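Local atomic coordinates of OBCA, Oxalate Biosynthetic Component A (PDB entry 4NNB), a protein that has a TIM-barrel fold with an added N-terminal domain and holds a magnesium ion and an oxaloacetate ion. Residues I253-D259 with L291-K297. Residues are numbered along the deposited sequence; the frame is centred on the assembly and turned at random.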
loop_
_atom_site.group_PDB
_atom_site.type_symbol
_atom_site.label_atom_id
_atom_site.label_comp_id
_atom_site.label_asym_id
_atom_site.label_seq_id
_atom_site.Cartn_x
_atom_site.Cartn_y
_atom_site.Cartn_z
ATOM N N ILE A 253 -7.655 -9.078 10.814
ATOM C CA ILE A 253 -8.278 -8.302 11.869
ATOM C C ILE A 253 -7.787 -8.847 13.211
ATOM O O ILE A 253 -8.077 -9.988 13.572
ATOM C CB ILE A 253 -9.824 -8.380 11.793
ATOM C CG1 ILE A 253 -10.335 -7.695 10.513
ATOM C CG2 ILE A 253 -10.451 -7.745 13.031
ATOM C CD1 ILE A 253 -11.712 -8.214 10.014
ATOM N N VAL A 254 -7.035 -8.032 13.943
ATOM C CA VAL A 254 -6.487 -8.449 15.227
ATOM C C VAL A 254 -7.134 -7.600 16.300
ATOM O O VAL A 254 -6.857 -6.398 16.410
ATOM C CB VAL A 254 -4.956 -8.284 15.262
ATOM C CG1 VAL A 254 -4.401 -8.722 16.627
ATOM C CG2 VAL A 254 -4.316 -9.065 14.135
ATOM N N LEU A 255 -8.019 -8.213 17.080
ATOM C CA LEU A 255 -8.813 -7.460 18.040
ATOM C C LEU A 255 -7.961 -6.773 19.099
ATOM O O LEU A 255 -8.229 -5.626 19.461
ATOM C CB LEU A 255 -9.869 -8.356 18.707
ATOM C CG LEU A 255 -10.863 -9.020 17.747
ATOM C CD1 LEU A 255 -11.927 -9.820 18.517
ATOM C CD2 LEU A 255 -11.522 -7.980 16.843
ATOM N N ASP A 256 -6.947 -7.465 19.608
ATOM C CA ASP A 256 -6.123 -6.859 20.650
ATOM C C ASP A 256 -5.384 -5.636 20.102
ATOM O O ASP A 256 -5.187 -4.659 20.822
ATOM C CB ASP A 256 -5.121 -7.863 21.229
ATOM C CG ASP A 256 -5.783 -8.936 22.072
ATOM O OD1 ASP A 256 -6.912 -8.724 22.554
ATOM O OD2 ASP A 256 -5.164 -9.997 22.249
ATOM N N ASP A 257 -4.986 -5.680 18.832
ATOM C CA ASP A 257 -4.328 -4.515 18.221
ATOM C C ASP A 257 -5.249 -3.297 18.215
ATOM O O ASP A 257 -4.855 -2.200 18.629
ATOM C CB ASP A 257 -3.826 -4.832 16.804
ATOM C CG ASP A 257 -2.578 -5.697 16.806
ATOM O OD1 ASP A 257 -2.096 -5.995 17.906
ATOM O OD2 ASP A 257 -2.078 -6.078 15.719
ATOM N N TYR A 258 -6.489 -3.482 17.770
ATOM C CA TYR A 258 -7.436 -2.371 17.764
ATOM C C TYR A 258 -7.780 -1.873 19.168
ATOM O O TYR A 258 -8.016 -0.692 19.361
ATOM C CB TYR A 258 -8.702 -2.724 16.964
ATOM C CG TYR A 258 -8.472 -2.637 15.471
ATOM C CD1 TYR A 258 -8.103 -1.432 14.887
ATOM C CD2 TYR A 258 -8.614 -3.745 14.652
ATOM C CE1 TYR A 258 -7.886 -1.328 13.529
ATOM C CE2 TYR A 258 -8.406 -3.652 13.281
ATOM C CZ TYR A 258 -8.043 -2.442 12.730
ATOM O OH TYR A 258 -7.819 -2.334 11.374
ATOM N N ASP A 259 -7.802 -2.772 20.147
ATOM C CA ASP A 259 -8.046 -2.368 21.538
ATOM C C ASP A 259 -6.978 -1.385 22.005
ATOM O O ASP A 259 -7.231 -0.526 22.857
ATOM C CB ASP A 259 -8.042 -3.590 22.458
ATOM C CG ASP A 259 -9.339 -4.376 22.393
ATOM O OD1 ASP A 259 -10.304 -3.892 21.755
ATOM O OD2 ASP A 259 -9.388 -5.460 23.006
ATOM N N LEU A 291 -15.952 -12.222 13.285
ATOM C CA LEU A 291 -14.691 -11.499 13.441
ATOM C C LEU A 291 -14.682 -10.233 12.563
ATOM O O LEU A 291 -14.100 -9.210 12.940
ATOM C CB LEU A 291 -13.493 -12.413 13.123
ATOM C CG LEU A 291 -12.093 -11.801 13.280
ATOM C CD1 LEU A 291 -11.855 -11.317 14.719
ATOM C CD2 LEU A 291 -11.006 -12.773 12.846
ATOM N N ARG A 292 -15.384 -10.286 11.428
ATOM C CA ARG A 292 -15.413 -9.170 10.485
ATOM C C ARG A 292 -16.185 -7.953 10.982
ATOM O O ARG A 292 -16.188 -6.917 10.325
ATOM C CB ARG A 292 -15.933 -9.626 9.118
ATOM C CG ARG A 292 -15.058 -10.697 8.467
ATOM C CD ARG A 292 -15.545 -11.045 7.067
ATOM N NE ARG A 292 -15.285 -9.947 6.133
ATOM C CZ ARG A 292 -15.598 -9.971 4.842
ATOM N NH1 ARG A 292 -16.202 -11.037 4.317
ATOM N NH2 ARG A 292 -15.299 -8.930 4.076
ATOM N N ARG A 293 -16.839 -8.076 12.138
ATOM C CA ARG A 293 -17.422 -6.918 12.819
ATOM C C ARG A 293 -17.047 -6.852 14.308
ATOM O O ARG A 293 -17.448 -5.926 14.999
ATOM C CB ARG A 293 -18.962 -6.899 12.667
ATOM C CG ARG A 293 -19.646 -8.203 13.085
ATOM C CD ARG A 293 -21.151 -8.195 12.790
ATOM N NE ARG A 293 -21.727 -9.522 13.005
ATOM C CZ ARG A 293 -21.737 -10.498 12.102
ATOM N NH1 ARG A 293 -21.227 -10.306 10.889
ATOM N NH2 ARG A 293 -22.268 -11.676 12.414
ATOM N N ALA A 294 -16.286 -7.824 14.806
ATOM C CA ALA A 294 -15.945 -7.858 16.235
ATOM C C ALA A 294 -15.137 -6.631 16.695
ATOM O O ALA A 294 -15.196 -6.238 17.862
ATOM C CB ALA A 294 -15.213 -9.142 16.577
ATOM N N HIS A 295 -14.391 -6.025 15.775
ATOM C CA HIS A 295 -13.668 -4.782 16.066
ATOM C C HIS A 295 -14.535 -3.541 15.915
ATOM O O HIS A 295 -14.062 -2.421 16.133
ATOM C CB HIS A 295 -12.399 -4.648 15.209
ATOM C CG HIS A 295 -12.641 -4.727 13.730
ATOM N ND1 HIS A 295 -13.692 -5.428 13.173
ATOM C CD2 HIS A 295 -11.940 -4.211 12.689
ATOM C CE1 HIS A 295 -13.635 -5.331 11.855
ATOM N NE2 HIS A 295 -12.582 -4.596 11.537
ATOM N N LEU A 296 -15.802 -3.730 15.556
ATOM C CA LEU A 296 -16.687 -2.590 15.364
ATOM C C LEU A 296 -17.600 -2.431 16.566
ATOM O O LEU A 296 -18.799 -2.238 16.426
ATOM C CB LEU A 296 -17.506 -2.732 14.084
ATOM C CG LEU A 296 -16.663 -2.964 12.823
ATOM C CD1 LEU A 296 -17.587 -3.004 11.617
ATOM C CD2 LEU A 296 -15.540 -1.911 12.635
ATOM N N LYS A 297 -17.013 -2.508 17.749
ATOM C CA LYS A 297 -17.766 -2.408 18.995
ATOM C C LYS A 297 -17.704 -0.988 19.528
ATOM O O LYS A 297 -16.914 -0.174 19.048
ATOM C CB LYS A 297 -17.135 -3.339 20.016
ATOM C CG LYS A 297 -15.675 -2.995 20.286
ATOM C CD LYS A 297 -15.091 -3.863 21.373
ATOM C CE LYS A 297 -13.690 -3.404 21.741
ATOM N NZ LYS A 297 -12.913 -4.501 22.402
#
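Leu-255 and His-295 bring the backbones closest, with CA atoms 5.9 Å apart, where the first turn of helix 255-268 faces the weakly bonded turn 291-294. Val-254 is the N-cap residue, and the amide of Tyr-258 bonds to its carbonyl oxygen. At the other end of the register, Ile-253 and Arg-292 lie farther apart (CA to CA 7.3 Å), and Ile-253 CD1 packs on the backbone there, against Arg-292 CA.

The imidazole of His-295 is held between two aliphatic groups. Ile-253 CG2 sits 3.8 Å from the centroid of the His-295 ring and 10° off its normal, a CH-pi contact, while Leu-296 CD2 lies over the opposite face. His-295 NE2 hydrogen-bonds to Ser-277 O, which helps fix the rotation of the imidazole. Tyr-258 runs alongside, the two ring planes inclined at 43°, with CE2 3.6 Å from His-295 CD2. Strands 222-229, 273-276 and 308-311 are parallel neighbours in the sheet; helix 255-268 lies between the first two in the chain, and 291-297 in the connection from the second to the third, as in a TIM barrel. Tyr-258 also touches Leu-225 and Leu-276 on the first two strands, and its side chain is about 8 Å from the bound magnesium ion.

Leu-255 reaches across with both methyls: CD2 approaches His-295 N at 3.6 Å, and CD1 meets Ala-294 CB. Leu-291, its CG anti to the backbone N (chi1 -178°), places CD1 3.9 Å from Leu-255 CG. Farther along, Lys-297, extended beyond CG, delivers NZ to Asp-259 OD1 at 2.8 Å, a salt bridge on the syn side, tilted out of the carboxylate plane.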